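Local coordinates for putative aminooxidase (Propionibacterium acnes, PDB 2BAC), which probably isomerises polyunsaturated fatty acids with the help of bound FAD, at residues V312-W317 with I324-L329. Sequence-based numbering, arbitrary orientation.
Sequences VYYHRW and IITTYL. With ODT ((11E,13E,15Z)-octadeca-11,13,15-trienoic acid), chain E.
Two backbone hydrogen bonds tie the antiparallel segments 312-317 and 324-329 together: Tyr314 N gives its proton to Thr326 O at 2.8 Å, and Tyr328 N, less straight at 138°, reaches Val312 O at 3.1 Å. Between them Tyr313 and Thr327 form a non-hydrogen-bonded pair. Toward the turn water takes over from direct bonding. One molecule donates to both Tyr314 O and Ile324 O, and a second accepts from Trp317 N while donating to Ile324 O, so two waters grip that carbonyl.

Among side chains, the polar contacts centre on Tyr314: the edge of its ring meets Thr326 OG1, and its hydroxyl accepts a bond from Arg316 NH1 in the guanidinium plane, which would help fix the ring.

Apolar packing divides between the two faces. On one, Val312, branched at CB, serves two neighbours: with chi1 at 60°, CG1 meets Tyr328 CB at 3.6 Å, while CG2, anti to the backbone N, touches ODT C5 at 3.4 Å. The flat Tyr328 ring offers an edge to the protein, with CE2 3.8 Å from Tyr314 CB, and one face to the fatty acid, whose C9 lies over its rim. Tyr314 CD1 is 3.8 Å from ODT C4. On the other face, beta-branched Ile325 and Thr327 suit an extended strand; Ile325 runs alongside Tyr313, CG2 4.1 Å from CD1, and helix 341-355 packs on Tyr313 and Thr327.

The pair is a beta hairpin within the large mixed sheet of this flavin amine oxidoreductase fold; its aromatic face lines the fatty-acid pocket, where Tyr328 also touches FAD.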
loop_
_atom_site.group_PDB
_atom_site.type_symbol
_atom_site.label_atom_id
_atom_site.label_comp_id
_atom_site.label_asym_id
_atom_site.label_seq_id
_atom_site.Cartn_x
_atom_site.Cartn_y
_atom_site.Cartn_z
ATOM N N VAL A 312 -8.859 13.668 0.647
ATOM C CA VAL A 312 -8.026 14.215 -0.434
ATOM C C VAL A 312 -8.684 13.909 -1.793
ATOM O O VAL A 312 -9.479 12.982 -1.908
ATOM C CB VAL A 312 -6.599 13.598 -0.404
ATOM C CG1 VAL A 312 -6.688 12.068 -0.590
ATOM C CG2 VAL A 312 -5.671 14.228 -1.464
ATOM N N TYR A 313 -8.388 14.703 -2.812
ATOM C CA TYR A 313 -8.825 14.369 -4.175
ATOM C C TYR A 313 -7.762 14.736 -5.175
ATOM O O TYR A 313 -6.976 15.653 -4.947
ATOM C CB TYR A 313 -10.161 15.027 -4.546
ATOM C CG TYR A 313 -10.179 16.536 -4.453
ATOM C CD1 TYR A 313 -9.647 17.335 -5.461
ATOM C CD2 TYR A 313 -10.732 17.161 -3.346
ATOM C CE1 TYR A 313 -9.670 18.726 -5.348
ATOM C CE2 TYR A 313 -10.775 18.534 -3.240
ATOM C CZ TYR A 313 -10.249 19.314 -4.230
ATOM O OH TYR A 313 -10.299 20.690 -4.065
ATOM N N TYR A 314 -7.773 14.031 -6.298
ATOM C CA TYR A 314 -6.645 14.035 -7.219
ATOM C C TYR A 314 -6.922 14.747 -8.530
ATOM O O TYR A 314 -7.772 14.324 -9.321
ATOM C CB TYR A 314 -6.203 12.594 -7.482
ATOM C CG TYR A 314 -5.030 12.397 -8.412
ATOM C CD1 TYR A 314 -4.000 13.343 -8.527
ATOM C CD2 TYR A 314 -4.917 11.214 -9.139
ATOM C CE1 TYR A 314 -2.907 13.119 -9.379
ATOM C CE2 TYR A 314 -3.827 10.976 -9.980
ATOM C CZ TYR A 314 -2.830 11.927 -10.111
ATOM O OH TYR A 314 -1.782 11.658 -10.982
ATOM N N HIS A 315 -6.159 15.818 -8.749
ATOM C CA HIS A 315 -6.166 16.579 -9.989
ATOM C C HIS A 315 -5.033 16.070 -10.886
ATOM O O HIS A 315 -3.889 16.447 -10.714
ATOM C CB HIS A 315 -6.003 18.073 -9.668
ATOM C CG HIS A 315 -6.013 18.974 -10.869
ATOM N ND1 HIS A 315 -4.887 19.637 -11.314
ATOM C CD2 HIS A 315 -7.014 19.328 -11.709
ATOM C CE1 HIS A 315 -5.196 20.361 -12.375
ATOM N NE2 HIS A 315 -6.480 20.195 -12.634
ATOM N N ARG A 316 -5.378 15.226 -11.855
ATOM C CA ARG A 316 -4.396 14.524 -12.684
ATOM C C ARG A 316 -4.117 15.221 -14.013
ATOM O O ARG A 316 -2.982 15.559 -14.289
ATOM C CB ARG A 316 -4.876 13.092 -12.942
ATOM C CG ARG A 316 -3.880 12.210 -13.662
ATOM C CD ARG A 316 -4.243 10.765 -13.493
ATOM N NE ARG A 316 -3.562 9.892 -14.443
ATOM C CZ ARG A 316 -2.317 9.453 -14.330
ATOM N NH1 ARG A 316 -1.546 9.827 -13.319
ATOM N NH2 ARG A 316 -1.823 8.640 -15.256
ATOM N N TRP A 317 -5.149 15.441 -14.821
ATOM C CA TRP A 317 -4.995 16.041 -16.153
ATOM C C TRP A 317 -5.411 17.512 -16.164
ATOM O O TRP A 317 -6.589 17.830 -16.237
ATOM C CB TRP A 317 -5.806 15.247 -17.193
ATOM C CG TRP A 317 -5.398 13.794 -17.265
ATOM C CD1 TRP A 317 -6.166 12.709 -16.961
ATOM C CD2 TRP A 317 -4.116 13.289 -17.621
ATOM N NE1 TRP A 317 -5.461 11.557 -17.141
ATOM C CE2 TRP A 317 -4.189 11.876 -17.537
ATOM C CE3 TRP A 317 -2.915 13.884 -18.024
ATOM C CZ2 TRP A 317 -3.105 11.049 -17.833
ATOM C CZ3 TRP A 317 -1.825 13.047 -18.322
ATOM C CH2 TRP A 317 -1.935 11.649 -18.216
ATOM N N ILE A 324 -11.153 12.841 -15.318
ATOM C CA ILE A 324 -11.484 12.229 -14.052
ATOM C C ILE A 324 -10.774 12.838 -12.856
ATOM O O ILE A 324 -9.537 12.938 -12.816
ATOM C CB ILE A 324 -11.141 10.720 -14.067
ATOM C CG1 ILE A 324 -11.971 9.991 -15.136
ATOM C CG2 ILE A 324 -11.343 10.126 -12.669
ATOM C CD1 ILE A 324 -13.490 9.951 -14.874
ATOM N N ILE A 325 -11.579 13.218 -11.866
ATOM C CA ILE A 325 -11.078 13.546 -10.539
ATOM C C ILE A 325 -11.444 12.425 -9.586
ATOM O O ILE A 325 -12.629 12.113 -9.410
ATOM C CB ILE A 325 -11.701 14.852 -9.981
ATOM C CG1 ILE A 325 -11.425 16.040 -10.914
ATOM C CG2 ILE A 325 -11.185 15.081 -8.560
ATOM C CD1 ILE A 325 -9.951 16.352 -11.093
ATOM N N THR A 326 -10.431 11.823 -8.970
ATOM C CA THR A 326 -10.651 10.749 -8.001
ATOM C C THR A 326 -10.658 11.312 -6.601
ATOM O O THR A 326 -9.846 12.183 -6.268
ATOM C CB THR A 326 -9.608 9.598 -8.117
ATOM O OG1 THR A 326 -8.291 10.126 -8.371
ATOM C CG2 THR A 326 -10.036 8.608 -9.232
ATOM N N THR A 327 -11.619 10.833 -5.805
ATOM C CA THR A 327 -11.738 11.178 -4.387
ATOM C C THR A 327 -11.353 9.996 -3.518
ATOM O O THR A 327 -11.505 8.838 -3.943
ATOM C CB THR A 327 -13.170 11.581 -4.029
ATOM O OG1 THR A 327 -14.066 10.462 -4.222
ATOM C CG2 THR A 327 -13.608 12.841 -4.856
ATOM N N TYR A 328 -10.888 10.291 -2.297
ATOM C CA TYR A 328 -10.371 9.273 -1.371
ATOM C C TYR A 328 -10.936 9.404 0.046
ATOM O O TYR A 328 -10.868 10.485 0.659
ATOM C CB TYR A 328 -8.833 9.317 -1.340
ATOM C CG TYR A 328 -8.241 9.197 -2.724
ATOM C CD1 TYR A 328 -7.805 7.973 -3.213
ATOM C CD2 TYR A 328 -8.189 10.309 -3.576
ATOM C CE1 TYR A 328 -7.293 7.853 -4.503
ATOM C CE2 TYR A 328 -7.685 10.208 -4.871
ATOM C CZ TYR A 328 -7.241 8.979 -5.333
ATOM O OH TYR A 328 -6.752 8.893 -6.613
ATOM N N LEU A 329 -11.486 8.297 0.562
ATOM C CA LEU A 329 -12.068 8.264 1.911
ATOM C C LEU A 329 -11.877 6.894 2.590
ATOM O O LEU A 329 -11.700 5.877 1.917
ATOM C CB LEU A 329 -13.565 8.630 1.863
ATOM C CG LEU A 329 -14.567 7.696 1.153
ATOM C CD1 LEU A 329 -15.091 6.631 2.084
ATOM C CD2 LEU A 329 -15.744 8.497 0.550
HETATM O O1 ODT E . -0.143 15.898 -2.865
HETATM C C1 ODT E . -0.039 16.283 -4.042
HETATM O O2 ODT E . 0.743 17.199 -4.387
HETATM C C2 ODT E . -0.908 15.584 -5.047
HETATM C C3 ODT E . -1.554 14.388 -4.349
HETATM C C4 ODT E . -2.868 13.983 -5.002
HETATM C C5 ODT E . -3.723 13.203 -4.012
HETATM C C6 ODT E . -3.649 11.729 -4.353
HETATM C C7 ODT E . -4.144 10.835 -3.235
HETATM C C8 ODT E . -3.181 9.680 -3.035
HETATM C C9 ODT E . -4.008 8.487 -2.620
HETATM C C10 ODT E . -3.280 7.300 -1.991
HETATM C C11 ODT E . -1.769 7.264 -1.961
HETATM C C12 ODT E . -1.338 6.174 -1.339
HETATM C C13 ODT E . 0.032 5.745 -1.075
HETATM C C14 ODT E . 1.141 6.362 -1.418
HETATM C C15 ODT E . 2.380 5.701 -1.022
HETATM C C16 ODT E . 3.587 6.211 -1.289
HETATM C C17 ODT E . 3.810 7.520 -2.029
HETATM C C18 ODT E . 5.300 7.797 -2.156
HETATM O O HOH W 1 -7.642 11.889 -11.045
HETATM O O HOH W 2 -7.784 14.950 -13.697
#